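Local coordinates for aminopentol aminotransferase (Sphingopyxis macrogoltabida, PDB 6HBS) that catalyses the pyridoxal 5'-phosphate-dependent deamination of aminopentol (hydrolysed fumonisin B1) to its 2-keto form, with pyruvate as the preferred amino acceptor, at the interface of chains A and B. Sequence-based numbering; all coordinates share one arbitrary frame. Chains: chain A/B, Aminopentol aminotransferase.

Three patches of one two-fold symmetric interface are described. Contact 1 contains Lys116 and Pro265 of both chains and lies near the middle. The C-alpha centres of contacts 1 and 3 are about 15 Å apart. The C-alpha centres of contacts 1 and 2 are about 20 Å apart, and those of contacts 2 and 3 about 28 Å. Contact 2 uses strand 111-115 of chain A, which runs directly into A:Lys116 of contact 1, and helix 276-281 of chain A; the segment after that helix is used from chain B in contacts 3 and 1. A:Lys258 and A:Tyr145 belong to the cofactor pocket, which suggests that dimerisation bears on the active site.

Contact 1: the interface of chains A and B. Residues chain A 64, 116, 258, 263-267; chain B 87, 116, 265, 288.
Loop 263-266 of chain A, with the start of strand 267-271 and the loops at A:Pro64, A:Lys116 and A:Lys258, receives the loops of chain B that carry B:Thr87 and B:Phe288, and meets those at B:Lys116 and B:Pro265. In this class-III aminotransferase Lys258 is the residue that forms the internal aldimine with pyridoxal phosphate, and the partner's phenyl ring packs against its backbone. B:Phe288 has CG anti to its carbonyl carbon (chi1 -61°), which sends the ring into chain A. A:Pro265 lies over one face, its CA 3.5 Å from the ring centroid, and its CB reaches back to CG of the phenyl at 3.6 Å. The tip of the B:Phe288 ring, CZ, is 3.4 Å from O of A:Lys258, and along one edge CD2 is 3.4 Å from O of A:Lys116. That second oxygen also accepts a hydrogen bond from OG of A:Ser267, whose donor stands above the carbonyl plane. Beside the ring, B:Thr87 gives its hydroxyl OG1 to O of A:Gly263 (2.7 Å, C=O...O angle 140°), while its methyl CG2 turns to A:Pro64 CG at 3.8 Å. At the two-fold, A:Pro265 and B:Pro265 cross at about a right angle, CG to CG at 3.7 Å. Within each chain O of Pro265 is hydrogen-bonded by the side-chain amino group NZ of Lys116, nearly head-on at 163° in chain A.

Contact 2: the interface of chains A and B. Residues chain A 111-113, 276, 279-280; chain B 17-19.
Backbone meets backbone where N of A:Ala112, near the start of strand 111-115, donates to O of B:Val17, the last residue of helix 5-17 (2.8 Å, 156° at H), with the donor tilted from the carbonyl plane. Two residues on, B:Pro19 pushes its ring into a pocket of chain A and buries 111 Å² there. Its CG sits over the six-membered ring of A:Trp111, 3.9 Å from the centroid and offset toward the rim, with CE3 at 3.5 Å. The two side chains cross at about a right angle, and A:Ala279 CB rests on the same indole face as the proline. CG of A:Met113 touches the CD of B:Pro19 at 3.7 Å, and A:Arg280 brings its aliphatic CG to 3.7 Å from CB of B:Pro19. A:Arg276, bent at chi3 (-72°), lays its guanidinium face against the indole CD1 and reaches the other chain through a water, 3.0 Å from NH1 and 3.2 Å from O of B:Ile18. The site probably helps to anchor the N-terminal segment of chain B, which passes from the end of helix 5-17 into 3-10 helix 19-21 between strand 111-115 and helix 276-281 of chain A.

Contact 3: the interface of chains A and B. Residues chain A 24-25, 145, 148, 154; chain B 283-285.
B:Thr285 holds OG1 anti to its backbone N, and A:His25 has its CG between backbone N and carbonyl carbon (chi1 69°), which turns ND1 to the side of that hydroxyl, where the backbone N-H of the same histidine also meets it. N of A:His25 donates to OG1 of B:Thr285 at 2.9 Å, nearly straight at 168°. ND1 of the ring lies 2.7 Å from OG1 of B:Thr285 in a more bent bond (141° at H) whose direction is not decided. CB of the threonine lies in the imidazole plane at its edge, so the contact is made by the rim of the ring. Two bonds from one residue therefore grip the hydroxyl and should restrict its rotation. Next to these bonds, CB of B:Thr285 packs on CA of A:Gly24 at 3.5 Å, and the methyl CG2 turns toward the phenol of A:Tyr145, 3.3 Å from OH. That phenol OH also binds a water at 2.6 Å, which lies 3.1 Å from O of B:Thr285. B:Phe283 crosses A:Pro154 steeply, with CD2 3.8 Å from the proline CD; CE1 on the opposite rim approaches A:Gly24 CA. A:Ala148 adds its methyl beside the threonine backbone. Tyr145 belongs to the pyridoxal phosphate pocket, and this contact may therefore couple the partner's loop 283-285 to the cofactor site and help shape the active site from both subunits.

Contact 1: the interface of chains A and B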
loop_
_atom_site.group_PDB
_atom_site.type_symbol
_atom_site.label_atom_id
_atom_site.label_comp_id
_atom_site.label_asym_id
_atom_site.label_seq_id
_atom_site.Cartn_x
_atom_site.Cartn_y
_atom_site.Cartn_z
ATOM N N PRO A 64 -3.180 -14.131 -2.947
ATOM C CA PRO A 64 -4.145 -13.408 -3.775
ATOM C C PRO A 64 -4.927 -14.191 -4.844
ATOM O O PRO A 64 -6.039 -13.812 -5.136
ATOM C CB PRO A 64 -3.273 -12.350 -4.455
ATOM C CG PRO A 64 -2.218 -12.037 -3.391
ATOM C CD PRO A 64 -1.921 -13.391 -2.775
ATOM N N LYS A 116 -4.425 -0.268 0.929
ATOM C CA LYS A 116 -3.732 -1.030 -0.101
ATOM C C LYS A 116 -3.181 -2.346 0.450
ATOM O O LYS A 116 -3.477 -3.396 -0.096
ATOM C CB LYS A 116 -2.598 -0.227 -0.736
ATOM C CG LYS A 116 -3.054 0.825 -1.730
ATOM C CD LYS A 116 -3.704 0.290 -3.001
ATOM C CE LYS A 116 -5.195 0.506 -3.018
ATOM N NZ LYS A 116 -5.748 0.272 -4.358
ATOM N N LYS A 258 -5.104 -9.546 0.529
ATOM C CA LYS A 258 -4.588 -10.566 -0.414
ATOM C C LYS A 258 -5.590 -10.879 -1.537
ATOM O O LYS A 258 -5.308 -10.569 -2.680
ATOM C CB LYS A 258 -4.085 -11.818 0.327
ATOM C CG LYS A 258 -2.747 -11.571 1.034
ATOM C CD LYS A 258 -2.063 -12.739 1.744
ATOM C CE LYS A 258 -0.612 -12.441 2.132
ATOM N NZ LYS A 258 -0.438 -11.736 3.446
ATOM N N GLY A 263 -6.337 -10.656 -6.689
ATOM C CA GLY A 263 -5.020 -10.229 -7.185
ATOM C C GLY A 263 -4.916 -8.715 -7.343
ATOM O O GLY A 263 -3.826 -8.199 -7.354
ATOM N N TYR A 264 -6.042 -8.023 -7.520
ATOM C CA TYR A 264 -6.040 -6.535 -7.516
ATOM C C TYR A 264 -5.673 -6.028 -6.112
ATOM O O TYR A 264 -6.019 -6.641 -5.108
ATOM C CB TYR A 264 -7.379 -6.019 -8.032
ATOM C CG TYR A 264 -7.517 -6.136 -9.533
ATOM C CD1 TYR A 264 -7.935 -7.311 -10.124
ATOM C CD2 TYR A 264 -7.166 -5.086 -10.370
ATOM C CE1 TYR A 264 -8.024 -7.449 -11.500
ATOM C CE2 TYR A 264 -7.281 -5.190 -11.748
ATOM C CZ TYR A 264 -7.711 -6.381 -12.313
ATOM O OH TYR A 264 -7.791 -6.503 -13.674
ATOM N N PRO A 265 -4.913 -4.909 -5.999
ATOM C CA PRO A 265 -4.364 -4.469 -4.714
ATOM C C PRO A 265 -5.390 -3.658 -3.936
ATOM O O PRO A 265 -5.661 -2.472 -4.259
ATOM C CB PRO A 265 -3.158 -3.631 -5.140
ATOM C CG PRO A 265 -3.608 -3.003 -6.454
ATOM C CD PRO A 265 -4.490 -4.049 -7.116
ATOM N N ILE A 266 -5.925 -4.292 -2.889
ATOM C CA ILE A 266 -6.859 -3.675 -2.000
ATOM C C ILE A 266 -6.913 -4.533 -0.717
ATOM O O ILE A 266 -6.851 -5.770 -0.768
ATOM C CB ILE A 266 -8.249 -3.484 -2.629
ATOM C CG1 ILE A 266 -9.213 -2.790 -1.667
ATOM C CG2 ILE A 266 -8.831 -4.799 -3.157
ATOM C CD1 ILE A 266 -10.449 -2.236 -2.325
ATOM N N SER A 267 -7.016 -3.838 0.409
ATOM C CA SER A 267 -7.097 -4.436 1.777
ATOM C C SER A 267 -8.179 -3.680 2.529
ATOM O O SER A 267 -8.667 -2.638 2.053
ATOM C CB SER A 267 -5.745 -4.403 2.490
ATOM O OG SER A 267 -4.760 -5.144 1.766
ATOM N N THR B 87 -0.426 -10.045 -10.280
ATOM C CA THR B 87 0.072 -10.502 -8.966
ATOM C C THR B 87 0.328 -12.010 -9.002
ATOM O O THR B 87 -0.631 -12.790 -8.935
ATOM C CB THR B 87 -0.975 -10.165 -7.907
ATOM O OG1 THR B 87 -1.257 -8.774 -8.022
ATOM C CG2 THR B 87 -0.529 -10.553 -6.511
ATOM N N LYS B 116 3.791 -0.034 -2.482
ATOM C CA LYS B 116 2.481 0.409 -2.906
ATOM C C LYS B 116 2.280 1.897 -2.592
ATOM O O LYS B 116 2.049 2.712 -3.508
ATOM C CB LYS B 116 1.344 -0.406 -2.275
ATOM C CG LYS B 116 1.053 -1.770 -2.895
ATOM C CD LYS B 116 0.600 -1.800 -4.341
ATOM C CE LYS B 116 1.737 -2.127 -5.281
ATOM N NZ LYS B 116 1.259 -2.411 -6.654
ATOM N N PRO B 265 -1.213 2.014 -8.854
ATOM C CA PRO B 265 -0.655 2.111 -7.504
ATOM C C PRO B 265 0.721 1.463 -7.411
ATOM O O PRO B 265 0.830 0.229 -7.360
ATOM C CB PRO B 265 -1.680 1.361 -6.663
ATOM C CG PRO B 265 -2.208 0.268 -7.604
ATOM C CD PRO B 265 -2.147 0.879 -8.986
ATOM N N PHE B 288 1.230 -7.108 -2.470
ATOM C CA PHE B 288 0.991 -6.458 -3.765
ATOM C C PHE B 288 2.225 -5.737 -4.323
ATOM O O PHE B 288 2.152 -5.130 -5.414
ATOM C CB PHE B 288 -0.198 -5.515 -3.625
ATOM C CG PHE B 288 -1.469 -6.222 -3.234
ATOM C CD1 PHE B 288 -1.939 -7.287 -3.984
ATOM C CD2 PHE B 288 -2.180 -5.845 -2.095
ATOM C CE1 PHE B 288 -3.087 -7.963 -3.596
ATOM C CE2 PHE B 288 -3.353 -6.481 -1.748
ATOM C CZ PHE B 288 -3.786 -7.564 -2.479
#

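Contact 2: the interface of chains A and B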
loop_
_atom_site.group_PDB
_atom_site.type_symbol
_atom_site.label_atom_id
_atom_site.label_comp_id
_atom_site.label_asym_id
_atom_site.label_seq_id
_atom_site.Cartn_x
_atom_site.Cartn_y
_atom_site.Cartn_z
ATOM N N TRP A 111 -19.178 -1.462 9.492
ATOM C CA TRP A 111 -18.507 -0.519 8.613
ATOM C C TRP A 111 -17.233 -1.121 8.025
ATOM O O TRP A 111 -16.692 -2.083 8.549
ATOM C CB TRP A 111 -18.241 0.809 9.337
ATOM C CG TRP A 111 -17.458 0.704 10.610
ATOM C CD1 TRP A 111 -17.963 0.731 11.877
ATOM C CD2 TRP A 111 -16.037 0.534 10.745
ATOM N NE1 TRP A 111 -16.957 0.629 12.795
ATOM C CE2 TRP A 111 -15.761 0.500 12.136
ATOM C CE3 TRP A 111 -14.965 0.452 9.849
ATOM C CZ2 TRP A 111 -14.473 0.339 12.635
ATOM C CZ3 TRP A 111 -13.686 0.287 10.348
ATOM C CH2 TRP A 111 -13.444 0.245 11.724
ATOM N N ALA A 112 -16.741 -0.500 6.948
ATOM C CA ALA A 112 -15.481 -0.878 6.324
ATOM C C ALA A 112 -14.616 0.355 6.017
ATOM O O ALA A 112 -15.123 1.405 5.692
ATOM C CB ALA A 112 -15.778 -1.654 5.080
ATOM N N MET A 113 -13.292 0.168 6.070
ATOM C CA MET A 113 -12.327 1.098 5.541
ATOM C C MET A 113 -11.407 0.329 4.582
ATOM O O MET A 113 -11.085 -0.852 4.857
ATOM C CB MET A 113 -11.520 1.751 6.670
ATOM C CG MET A 113 -12.390 2.569 7.614
ATOM S SD MET A 113 -11.470 3.158 9.053
ATOM C CE MET A 113 -10.494 4.477 8.341
ATOM N N ARG A 276 -16.693 2.613 15.877
ATOM C CA ARG A 276 -16.928 3.542 14.773
ATOM C C ARG A 276 -16.355 4.926 15.107
ATOM O O ARG A 276 -15.687 5.550 14.252
ATOM C CB ARG A 276 -18.420 3.617 14.435
ATOM C CG ARG A 276 -18.730 4.450 13.196
ATOM C CD ARG A 276 -20.214 4.645 12.955
ATOM N NE ARG A 276 -20.869 3.433 12.506
ATOM C CZ ARG A 276 -21.050 3.099 11.233
ATOM N NH1 ARG A 276 -20.606 3.904 10.271
ATOM N NH2 ARG A 276 -21.626 1.942 10.936
ATOM N N ALA A 279 -12.615 5.046 14.794
ATOM C CA ALA A 279 -12.286 4.971 13.383
ATOM C C ALA A 279 -12.369 6.360 12.741
ATOM O O ALA A 279 -11.600 6.669 11.822
ATOM C CB ALA A 279 -13.223 4.021 12.689
ATOM N N ARG A 280 -13.317 7.181 13.191
ATOM C CA ARG A 280 -13.426 8.566 12.650
ATOM C C ARG A 280 -12.349 9.502 13.205
ATOM O O ARG A 280 -11.982 10.477 12.538
ATOM C CB ARG A 280 -14.815 9.127 12.931
ATOM C CG ARG A 280 -15.925 8.344 12.253
ATOM C CD ARG A 280 -17.279 8.809 12.739
ATOM N NE ARG A 280 -17.564 10.145 12.251
ATOM C CZ ARG A 280 -18.642 10.845 12.589
ATOM N NH1 ARG A 280 -19.462 10.370 13.510
ATOM N NH2 ARG A 280 -18.872 12.022 12.031
ATOM N N VAL B 17 -22.043 2.738 6.211
ATOM C CA VAL B 17 -21.145 1.584 6.053
ATOM C C VAL B 17 -19.678 2.009 6.000
ATOM O O VAL B 17 -18.808 1.138 5.900
ATOM C CB VAL B 17 -21.524 0.709 4.849
ATOM C CG1 VAL B 17 -22.868 0.037 5.071
ATOM C CG2 VAL B 17 -21.500 1.483 3.558
ATOM N N ILE B 18 -19.412 3.320 6.065
ATOM C CA ILE B 18 -18.058 3.844 6.124
ATOM C C ILE B 18 -17.998 4.829 7.286
ATOM O O ILE B 18 -18.873 5.680 7.409
ATOM C CB ILE B 18 -17.662 4.499 4.787
ATOM C CG1 ILE B 18 -17.817 3.535 3.615
ATOM C CG2 ILE B 18 -16.258 5.086 4.860
ATOM C CD1 ILE B 18 -17.761 4.213 2.253
ATOM N N PRO B 19 -16.978 4.788 8.170
ATOM C CA PRO B 19 -16.938 5.703 9.312
ATOM C C PRO B 19 -16.859 7.164 8.821
ATOM O O PRO B 19 -15.938 7.521 8.075
ATOM C CB PRO B 19 -15.673 5.308 10.091
ATOM C CG PRO B 19 -15.340 3.918 9.572
ATOM C CD PRO B 19 -15.806 3.904 8.129
HETATM O O HOH W 1 -20.428 6.871 9.933
#

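Contact 3: the interface of chains A and B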
loop_
_atom_site.group_PDB
_atom_site.type_symbol
_atom_site.label_atom_id
_atom_site.label_comp_id
_atom_site.label_asym_id
_atom_site.label_seq_id
_atom_site.Cartn_x
_atom_site.Cartn_y
_atom_site.Cartn_z
ATOM N N GLY A 24 11.991 -9.047 0.323
ATOM C CA GLY A 24 10.705 -9.337 0.844
ATOM C C GLY A 24 10.343 -10.800 0.665
ATOM O O GLY A 24 11.209 -11.649 0.423
ATOM N N HIS A 25 9.051 -11.090 0.836
ATOM C CA HIS A 25 8.551 -12.442 1.040
ATOM C C HIS A 25 8.705 -13.316 -0.223
ATOM O O HIS A 25 8.790 -14.526 -0.087
ATOM C CB HIS A 25 7.104 -12.423 1.565
ATOM C CG HIS A 25 6.051 -11.960 0.594
ATOM N ND1 HIS A 25 5.677 -10.607 0.449
ATOM C CD2 HIS A 25 5.226 -12.668 -0.222
ATOM C CE1 HIS A 25 4.713 -10.526 -0.458
ATOM N NE2 HIS A 25 4.411 -11.778 -0.892
ATOM N N TYR A 145 2.839 -13.230 12.316
ATOM C CA TYR A 145 3.088 -12.229 11.270
ATOM C C TYR A 145 1.820 -11.395 11.031
ATOM O O TYR A 145 0.787 -11.935 10.645
ATOM C CB TYR A 145 3.558 -12.910 9.978
ATOM C CG TYR A 145 3.991 -11.936 8.911
ATOM C CD1 TYR A 145 5.290 -11.468 8.884
ATOM C CD2 TYR A 145 3.101 -11.460 7.941
ATOM C CE1 TYR A 145 5.706 -10.560 7.924
ATOM C CE2 TYR A 145 3.511 -10.551 6.969
ATOM C CZ TYR A 145 4.825 -10.115 6.956
ATOM O OH TYR A 145 5.296 -9.214 6.042
ATOM N N ALA A 148 4.821 -5.908 7.907
ATOM C CA ALA A 148 6.230 -5.603 7.982
ATOM C C ALA A 148 6.452 -4.125 8.329
ATOM O O ALA A 148 7.377 -3.490 7.813
ATOM C CB ALA A 148 6.901 -5.995 6.682
ATOM N N PRO A 154 9.196 -9.043 11.377
ATOM C CA PRO A 154 9.870 -10.168 12.039
ATOM C C PRO A 154 11.401 -10.091 12.083
ATOM O O PRO A 154 12.017 -10.848 12.831
ATOM C CB PRO A 154 9.480 -11.387 11.186
ATOM C CG PRO A 154 9.239 -10.800 9.786
ATOM C CD PRO A 154 8.642 -9.429 10.056
ATOM N N PHE B 283 13.974 -5.787 6.619
ATOM C CA PHE B 283 12.877 -6.599 6.073
ATOM C C PHE B 283 11.640 -5.733 5.856
ATOM O O PHE B 283 10.945 -5.342 6.802
ATOM C CB PHE B 283 12.520 -7.790 6.955
ATOM C CG PHE B 283 11.533 -8.719 6.300
ATOM C CD1 PHE B 283 11.942 -9.584 5.288
ATOM C CD2 PHE B 283 10.193 -8.674 6.635
ATOM C CE1 PHE B 283 11.039 -10.451 4.680
ATOM C CE2 PHE B 283 9.288 -9.531 6.022
ATOM C CZ PHE B 283 9.707 -10.400 5.036
ATOM N N VAL B 284 11.369 -5.491 4.575
ATOM C CA VAL B 284 10.155 -4.812 4.101
ATOM C C VAL B 284 9.541 -5.627 2.950
ATOM O O VAL B 284 10.239 -6.185 2.120
ATOM C CB VAL B 284 10.509 -3.379 3.684
ATOM C CG1 VAL B 284 11.089 -2.603 4.878
ATOM C CG2 VAL B 284 11.486 -3.379 2.519
ATOM N N THR B 285 8.214 -5.685 2.928
ATOM C CA THR B 285 7.515 -6.441 1.919
ATOM C C THR B 285 6.033 -6.092 1.962
ATOM O O THR B 285 5.521 -5.499 2.948
ATOM C CB THR B 285 7.734 -7.951 2.095
ATOM O OG1 THR B 285 7.464 -8.675 0.886
ATOM C CG2 THR B 285 6.902 -8.524 3.220
HETATM O O HOH W 2 3.901 -7.440 4.689
#